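Local coordinates for protein hydrolase, haloacid dehalogenase-like family (Porphyromonas gingivalis, PDB 2I6X) that is a predicted hydrolase of the haloacid dehalogenase superfamily, with a helical cap beside a Rossmann-like core, whose substrate is not established, at residues 151-157 / 182-188. Numbering follows the deposited sequence.
Sequences PNEDIFL and TAERLGF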
loop_
_atom_site.group_PDB
_atom_site.type_symbol
_atom_site.label_atom_id
_atom_site.label_comp_id
_atom_site.label_asym_id
_atom_site.label_seq_id
_atom_site.Cartn_x
_atom_site.Cartn_y
_atom_site.Cartn_z
ATOM N N PRO A 151 2.970 0.715 11.192
ATOM C CA PRO A 151 2.199 1.783 11.849
ATOM C C PRO A 151 2.978 2.825 12.664
ATOM O O PRO A 151 2.404 3.475 13.522
ATOM C CB PRO A 151 1.248 0.991 12.771
ATOM C CG PRO A 151 2.039 -0.284 13.122
ATOM C CD PRO A 151 3.137 -0.454 12.072
ATOM N N ASN A 152 4.268 2.995 12.412
ATOM C CA ASN A 152 5.029 3.997 13.152
ATOM C C ASN A 152 4.492 5.373 12.822
ATOM O O ASN A 152 4.055 5.620 11.688
ATOM C CB ASN A 152 6.505 3.937 12.799
ATOM C CG ASN A 152 7.139 2.623 13.175
ATOM O OD1 ASN A 152 6.845 2.082 14.229
ATOM N ND2 ASN A 152 8.022 2.100 12.311
ATOM N N GLU A 153 4.530 6.254 13.815
ATOM C CA GLU A 153 4.133 7.653 13.656
ATOM C C GLU A 153 5.051 8.425 12.716
ATOM O O GLU A 153 4.581 9.303 12.000
ATOM C CB GLU A 153 4.037 8.363 15.026
ATOM C CG GLU A 153 2.866 7.871 15.837
ATOM C CD GLU A 153 2.727 8.494 17.196
ATOM O OE1 GLU A 153 3.454 9.463 17.530
ATOM O OE2 GLU A 153 1.849 8.015 17.951
ATOM N N ASP A 154 6.340 8.089 12.678
ATOM C CA ASP A 154 7.248 8.839 11.810
ATOM C C ASP A 154 6.772 8.950 10.358
ATOM O O ASP A 154 6.887 10.014 9.763
ATOM C CB ASP A 154 8.743 8.469 11.943
ATOM C CG ASP A 154 9.070 6.995 11.649
ATOM O OD1 ASP A 154 10.170 6.589 12.115
ATOM O OD2 ASP A 154 8.306 6.254 10.981
ATOM N N ILE A 155 6.183 7.892 9.813
ATOM C CA ILE A 155 5.761 7.937 8.410
ATOM C C ILE A 155 4.537 8.877 8.240
ATOM O O ILE A 155 4.480 9.658 7.289
ATOM C CB ILE A 155 5.538 6.515 7.776
ATOM C CG1 ILE A 155 5.616 6.618 6.228
ATOM C CG2 ILE A 155 4.223 5.829 8.334
ATOM C CD1 ILE A 155 5.407 5.305 5.415
ATOM N N PHE A 156 3.589 8.821 9.171
ATOM C CA PHE A 156 2.511 9.814 9.232
ATOM C C PHE A 156 3.023 11.253 9.347
ATOM O O PHE A 156 2.491 12.166 8.678
ATOM C CB PHE A 156 1.561 9.508 10.380
ATOM C CG PHE A 156 0.742 8.241 10.167
ATOM C CD1 PHE A 156 -0.541 8.308 9.630
ATOM C CD2 PHE A 156 1.265 6.995 10.498
ATOM C CE1 PHE A 156 -1.312 7.143 9.432
ATOM C CE2 PHE A 156 0.510 5.797 10.305
ATOM C CZ PHE A 156 -0.778 5.871 9.769
ATOM N N LEU A 157 4.039 11.457 10.190
ATOM C CA LEU A 157 4.539 12.795 10.435
ATOM C C LEU A 157 5.288 13.393 9.223
ATOM O O LEU A 157 5.140 14.582 8.928
ATOM C CB LEU A 157 5.377 12.847 11.729
ATOM C CG LEU A 157 4.675 12.438 13.047
ATOM C CD1 LEU A 157 5.625 12.590 14.209
ATOM C CD2 LEU A 157 3.477 13.273 13.340
ATOM N N THR A 182 -3.037 4.175 14.712
ATOM C CA THR A 182 -2.041 5.254 14.711
ATOM C C THR A 182 -2.616 6.543 14.139
ATOM O O THR A 182 -2.323 7.628 14.654
ATOM C CB THR A 182 -0.736 4.847 13.955
ATOM O OG1 THR A 182 -0.107 3.765 14.646
ATOM C CG2 THR A 182 0.242 6.000 13.856
ATOM N N ALA A 183 -3.425 6.439 13.084
ATOM C CA ALA A 183 -4.045 7.648 12.507
ATOM C C ALA A 183 -5.054 8.303 13.464
ATOM O O ALA A 183 -5.110 9.544 13.567
ATOM C CB ALA A 183 -4.666 7.372 11.169
ATOM N N GLU A 184 -5.816 7.478 14.184
ATOM C CA GLU A 184 -6.681 7.979 15.273
ATOM C C GLU A 184 -5.909 8.757 16.331
ATOM O O GLU A 184 -6.323 9.826 16.738
ATOM C CB GLU A 184 -7.440 6.831 15.950
ATOM C CG GLU A 184 -8.620 6.300 15.108
ATOM C CD GLU A 184 -9.804 7.290 14.997
ATOM O OE1 GLU A 184 -9.907 8.269 15.815
ATOM O OE2 GLU A 184 -10.650 7.068 14.090
ATOM N N ARG A 185 -4.781 8.194 16.748
ATOM C CA ARG A 185 -3.923 8.740 17.791
ATOM C C ARG A 185 -3.423 10.141 17.374
ATOM O O ARG A 185 -3.340 11.056 18.186
ATOM C CB ARG A 185 -2.739 7.791 17.912
ATOM C CG ARG A 185 -2.379 7.264 19.267
ATOM C CD ARG A 185 -1.414 6.096 19.034
ATOM N NE ARG A 185 -1.939 4.773 19.406
ATOM C CZ ARG A 185 -1.729 3.643 18.721
ATOM N NH1 ARG A 185 -2.250 2.495 19.163
ATOM N NH2 ARG A 185 -1.047 3.636 17.581
ATOM N N LEU A 186 -3.124 10.286 16.083
ATOM C CA LEU A 186 -2.650 11.518 15.503
ATOM C C LEU A 186 -3.740 12.538 15.135
ATOM O O LEU A 186 -3.414 13.648 14.699
ATOM C CB LEU A 186 -1.760 11.181 14.282
ATOM C CG LEU A 186 -0.460 10.485 14.715
ATOM C CD1 LEU A 186 0.312 10.025 13.499
ATOM C CD2 LEU A 186 0.404 11.375 15.668
ATOM N N GLY A 187 -5.013 12.156 15.270
ATOM C CA GLY A 187 -6.117 13.080 15.060
ATOM C C GLY A 187 -6.831 12.971 13.717
ATOM O O GLY A 187 -7.710 13.796 13.433
ATOM N N PHE A 188 -6.481 11.963 12.903
ATOM C CA PHE A 188 -7.205 11.681 11.648
ATOM C C PHE A 188 -8.628 11.154 11.853
ATOM O O PHE A 188 -8.911 10.493 12.853
ATOM C CB PHE A 188 -6.446 10.686 10.751
ATOM C CG PHE A 188 -5.123 11.199 10.256
ATOM C CD1 PHE A 188 -5.014 11.765 8.989
ATOM C CD2 PHE A 188 -3.972 11.103 11.049
ATOM C CE1 PHE A 188 -3.802 12.233 8.524
ATOM C CE2 PHE A 188 -2.749 11.567 10.594
ATOM C CZ PHE A 188 -2.651 12.147 9.336
#
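Two helices on one side of the parallel sheet of the HAD-like core, 153-163 and 177-185, meet where F156 lies against T182, A183, L186 and F188. In the F156 ring, CE2 is 3.6 Å from the methyl CG2 of T182, and CE1 is 3.8 Å from CB of A183. On the side of L186, the methyl CD1 reaches back to CB of F156 at 3.4 Å, while CE2 of F188 lies 4.1 Å from CD1 of F156. With CG anti to its carbonyl carbon (chi1 -68°), F156 turns its ring inward between helix 177-185 and the sheet, where it meets F172 of strand 170-173 edge-to-face and touches L110 of strand 106-111. The two helices belong to consecutive beta-alpha-beta crossovers of the Rossmann-like core, linked by strand 170-173, and F156 and A183 both rest on F172 of that strand.

One hydrogen bond crosses the contact, ahead of helix 153-163. OG1 of T182 donates to O of P151 at 2.8 Å, in the carbonyl plane and on a lone pair, with a C=O...donor angle of 140°; A178 O, within the threonine's own helix, is a weak, competing acceptor for the same hydroxyl. P151 follows a cis peptide bond from K150, probably the motif III lysine of the HAD family, so the bond holds the residue just after it; F156 also touches K150. The extended E153 chain runs past T182 CG2 and L186, its CD 4.0 Å from L186 CD2. Behind L186, helix 177-185 ends in a Schellman motif, with G187 at positive phi (101°), F188 N bonded to A183 O and G187 N to E184 O; this turn brings F188 round to F156.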